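Local atomic coordinates of trehalose monomycolate exporter MmpL3 (Mycobacterium tuberculosis, PDB entry 7NVH), a protein that probably exports trehalose monomycolate, a mycolic acid carrier for the cell envelope, across the inner membrane as a member of the RND permease superfamily. Residues A[453-458]-A[508-513]. Numbering follows the deposited sequence.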
ATOM      1  N   THR A 453     -16.738  19.205 -13.662  1.00 48.90           N
ATOM      2  CA  THR A 453     -17.289  20.451 -13.152  1.00 48.90           C
ATOM      3  C   THR A 453     -16.384  21.620 -13.511  1.00 48.90           C
ATOM      4  O   THR A 453     -15.182  21.588 -13.233  1.00 48.90           O
ATOM      5  CB  THR A 453     -17.473  20.383 -11.637  1.00 48.90           C
ATOM      6  OG1 THR A 453     -16.214  20.609 -10.995  1.00 48.90           O
ATOM      7  CG2 THR A 453     -18.002  19.023 -11.230  1.00 48.90           C
ATOM      8  N   LEU A 454     -16.966  22.647 -14.122  1.00 46.41           N
ATOM      9  CA  LEU A 454     -16.280  23.905 -14.384  1.00 46.41           C
ATOM     10  C   LEU A 454     -16.656  24.887 -13.285  1.00 46.41           C
ATOM     11  O   LEU A 454     -17.840  25.177 -13.093  1.00 46.41           O
ATOM     12  CB  LEU A 454     -16.662  24.476 -15.747  1.00 46.41           C
ATOM     13  CG  LEU A 454     -16.608  23.565 -16.968  1.00 46.41           C
ATOM     14  CD1 LEU A 454     -17.372  24.201 -18.113  1.00 46.41           C
ATOM     15  CD2 LEU A 454     -15.173  23.297 -17.368  1.00 46.41           C
ATOM     16  N   VAL A 455     -15.659  25.405 -12.581  1.00 43.67           N
ATOM     17  CA  VAL A 455     -15.876  26.314 -11.463  1.00 43.67           C
ATOM     18  C   VAL A 455     -15.546  27.724 -11.931  1.00 43.67           C
ATOM     19  O   VAL A 455     -14.375  28.095 -12.047  1.00 43.67           O
ATOM     20  CB  VAL A 455     -15.037  25.916 -10.245  1.00 43.67           C
ATOM     21  CG1 VAL A 455     -15.390  26.785  -9.060  1.00 43.67           C
ATOM     22  CG2 VAL A 455     -15.267  24.461  -9.914  1.00 43.67           C
ATOM     23  N   ILE A 456     -16.581  28.513 -12.185  1.00 45.08           N
ATOM     24  CA  ILE A 456     -16.450  29.890 -12.640  1.00 45.08           C
ATOM     25  C   ILE A 456     -16.302  30.776 -11.414  1.00 45.08           C
ATOM     26  O   ILE A 456     -17.077  30.653 -10.458  1.00 45.08           O
ATOM     27  CB  ILE A 456     -17.668  30.304 -13.480  1.00 45.08           C
ATOM     28  CG1 ILE A 456     -17.754  29.442 -14.738  1.00 45.08           C
ATOM     29  CG2 ILE A 456     -17.607  31.772 -13.839  1.00 45.08           C
ATOM     30  CD1 ILE A 456     -19.130  29.401 -15.347  1.00 45.08           C
ATOM     31  N   GLN A 457     -15.312  31.667 -11.430  1.00 48.43           N
ATOM     32  CA  GLN A 457     -14.934  32.405 -10.231  1.00 48.43           C
ATOM     33  C   GLN A 457     -14.288  33.726 -10.613  1.00 48.43           C
ATOM     34  O   GLN A 457     -13.165  33.741 -11.121  1.00 48.43           O
ATOM     35  CB  GLN A 457     -13.973  31.574  -9.382  1.00 48.43           C
ATOM     36  CG  GLN A 457     -13.601  32.188  -8.059  1.00 48.43           C
ATOM     37  CD  GLN A 457     -12.703  31.281  -7.258  1.00 48.43           C
ATOM     38  OE1 GLN A 457     -12.320  30.208  -7.721  1.00 48.43           O
ATOM     39  NE2 GLN A 457     -12.361  31.701  -6.048  1.00 48.43           N
ATOM     40  N   THR A 458     -14.986  34.830 -10.359  1.00 51.65           N
ATOM     41  CA  THR A 458     -14.418  36.145 -10.615  1.00 51.65           C
ATOM     42  C   THR A 458     -13.231  36.403  -9.699  1.00 51.65           C
ATOM     43  O   THR A 458     -13.236  36.024  -8.525  1.00 51.65           O
ATOM     44  CB  THR A 458     -15.460  37.240 -10.406  1.00 51.65           C
ATOM     45  OG1 THR A 458     -16.197  36.975  -9.208  1.00 51.65           O
ATOM     46  CG2 THR A 458     -16.413  37.304 -11.577  1.00 51.65           C
ATOM     47  N   VAL A 508     -18.866  32.609  -6.998  1.00 46.90           N
ATOM     48  CA  VAL A 508     -18.476  31.291  -7.482  1.00 46.90           C
ATOM     49  C   VAL A 508     -19.721  30.581  -7.981  1.00 46.90           C
ATOM     50  O   VAL A 508     -20.695  30.429  -7.234  1.00 46.90           O
ATOM     51  CB  VAL A 508     -17.783  30.453  -6.398  1.00 46.90           C
ATOM     52  CG1 VAL A 508     -17.216  29.187  -7.002  1.00 46.90           C
ATOM     53  CG2 VAL A 508     -16.690  31.252  -5.722  1.00 46.90           C
ATOM     54  N   ARG A 509     -19.695  30.148  -9.239  1.00 45.39           N
ATOM     55  CA  ARG A 509     -20.734  29.307  -9.810  1.00 45.39           C
ATOM     56  C   ARG A 509     -20.072  28.135 -10.512  1.00 45.39           C
ATOM     57  O   ARG A 509     -19.025  28.294 -11.142  1.00 45.39           O
ATOM     58  CB  ARG A 509     -21.613  30.079 -10.792  1.00 45.39           C
ATOM     59  CG  ARG A 509     -22.141  31.387 -10.247  1.00 45.39           C
ATOM     60  CD  ARG A 509     -23.586  31.256  -9.819  1.00 45.39           C
ATOM     61  NE  ARG A 509     -24.501  31.313 -10.951  1.00 45.39           N
ATOM     62  CZ  ARG A 509     -24.955  32.440 -11.484  1.00 45.39           C
ATOM     63  NH1 ARG A 509     -24.574  33.609 -10.991  1.00 45.39           N
ATOM     64  NH2 ARG A 509     -25.789  32.401 -12.512  1.00 45.39           N
ATOM     65  N   VAL A 510     -20.677  26.958 -10.400  1.00 45.98           N
ATOM     66  CA  VAL A 510     -20.110  25.737 -10.954  1.00 45.98           C
ATOM     67  C   VAL A 510     -21.145  25.053 -11.838  1.00 45.98           C
ATOM     68  O   VAL A 510     -22.311  24.918 -11.454  1.00 45.98           O
ATOM     69  CB  VAL A 510     -19.598  24.796  -9.845  1.00 45.98           C
ATOM     70  CG1 VAL A 510     -20.709  24.388  -8.926  1.00 45.98           C
ATOM     71  CG2 VAL A 510     -18.962  23.563 -10.451  1.00 45.98           C
ATOM     72  N   LEU A 511     -20.722  24.666 -13.038  1.00 47.45           N
ATOM     73  CA  LEU A 511     -21.504  23.877 -13.977  1.00 47.45           C
ATOM     74  C   LEU A 511     -20.937  22.466 -14.025  1.00 47.45           C
ATOM     75  O   LEU A 511     -19.826  22.213 -13.561  1.00 47.45           O
ATOM     76  CB  LEU A 511     -21.477  24.506 -15.372  1.00 47.45           C
ATOM     77  CG  LEU A 511     -21.668  26.019 -15.463  1.00 47.45           C
ATOM     78  CD1 LEU A 511     -21.577  26.472 -16.905  1.00 47.45           C
ATOM     79  CD2 LEU A 511     -22.990  26.435 -14.860  1.00 47.45           C
ATOM     80  N   GLN A 512     -21.702  21.536 -14.595  1.00 50.53           N
ATOM     81  CA  GLN A 512     -21.226  20.161 -14.647  1.00 50.53           C
ATOM     82  C   GLN A 512     -21.961  19.368 -15.717  1.00 50.53           C
ATOM     83  O   GLN A 512     -23.166  19.540 -15.910  1.00 50.53           O
ATOM     84  CB  GLN A 512     -21.384  19.474 -13.286  1.00 50.53           C
ATOM     85  CG  GLN A 512     -22.785  19.521 -12.722  1.00 50.53           C
ATOM     86  CD  GLN A 512     -22.845  19.038 -11.291  1.00 50.53           C
ATOM     87  OE1 GLN A 512     -21.819  18.740 -10.682  1.00 50.53           O
ATOM     88  NE2 GLN A 512     -24.050  18.950 -10.746  1.00 50.53           N
ATOM     89  N   ASN A 513     -21.214  18.512 -16.413  1.00 53.62           N
ATOM     90  CA  ASN A 513     -21.757  17.445 -17.242  1.00 53.62           C
ATOM     91  C   ASN A 513     -20.904  16.200 -17.084  1.00 53.62           C
ATOM     92  O   ASN A 513     -19.697  16.281 -16.849  1.00 53.62           O
ATOM     93  CB  ASN A 513     -21.802  17.785 -18.735  1.00 53.62           C
ATOM     94  CG  ASN A 513     -23.161  18.240 -19.190  1.00 53.62           C
ATOM     95  OD1 ASN A 513     -24.130  18.199 -18.435  1.00 53.62           O
ATOM     96  ND2 ASN A 513     -23.256  18.625 -20.455  1.00 53.62           N
TER
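Strands 453-457 and 508-513 run antiparallel, at 163°. Leu454 pairs with Leu511 and Ile456 with Arg509, each pair closed by two N-H...O bonds. Leu511 N meets Leu454 O in the carbonyl plane at 2.9 Å, and Arg509 N meets Ile456 O likewise. Leu454 N instead approaches Leu511 O from above the carbonyl plane. Ile456 N reaches Arg509 O almost in line with the C=O bond.

Thr453, Val455, Gln457, Val508, Val510 and Gln512 share one face. Val455 has CG1 anti to its backbone N, chi1 -174°, which sends one methyl toward each valine of the partner strand. CG1 meets Val508 CG1 at 3.7 Å, and CG2 meets Val510 CG2 at 3.8 Å. Val510 instead has CG1 tucked between its own N and C, chi1 61°. This puts its CG2 near Leu454 O at 3.3 Å and beside Thr453 CB. Thr453 and Gln512 run alongside each other, with Thr453 CG2 3.9 Å from Gln512 OE1.

On the other face, Ile456 and Leu511 meet at a slant, CD1 to CD1 at 4.1 Å. The Arg509 side chain bends away, and its NE forms a salt bridge with Glu495.

These are the central strands of a four-stranded antiparallel sheet in an RND-type periplasmic porter domain. Strand 540-543 flanks 453-457, and strand 494-495 flanks 508-513. Helix 49-61 packs on Val455, Gln457 and Val510, while helix 466-476 packs on Leu454 and Ile456 from the opposite face.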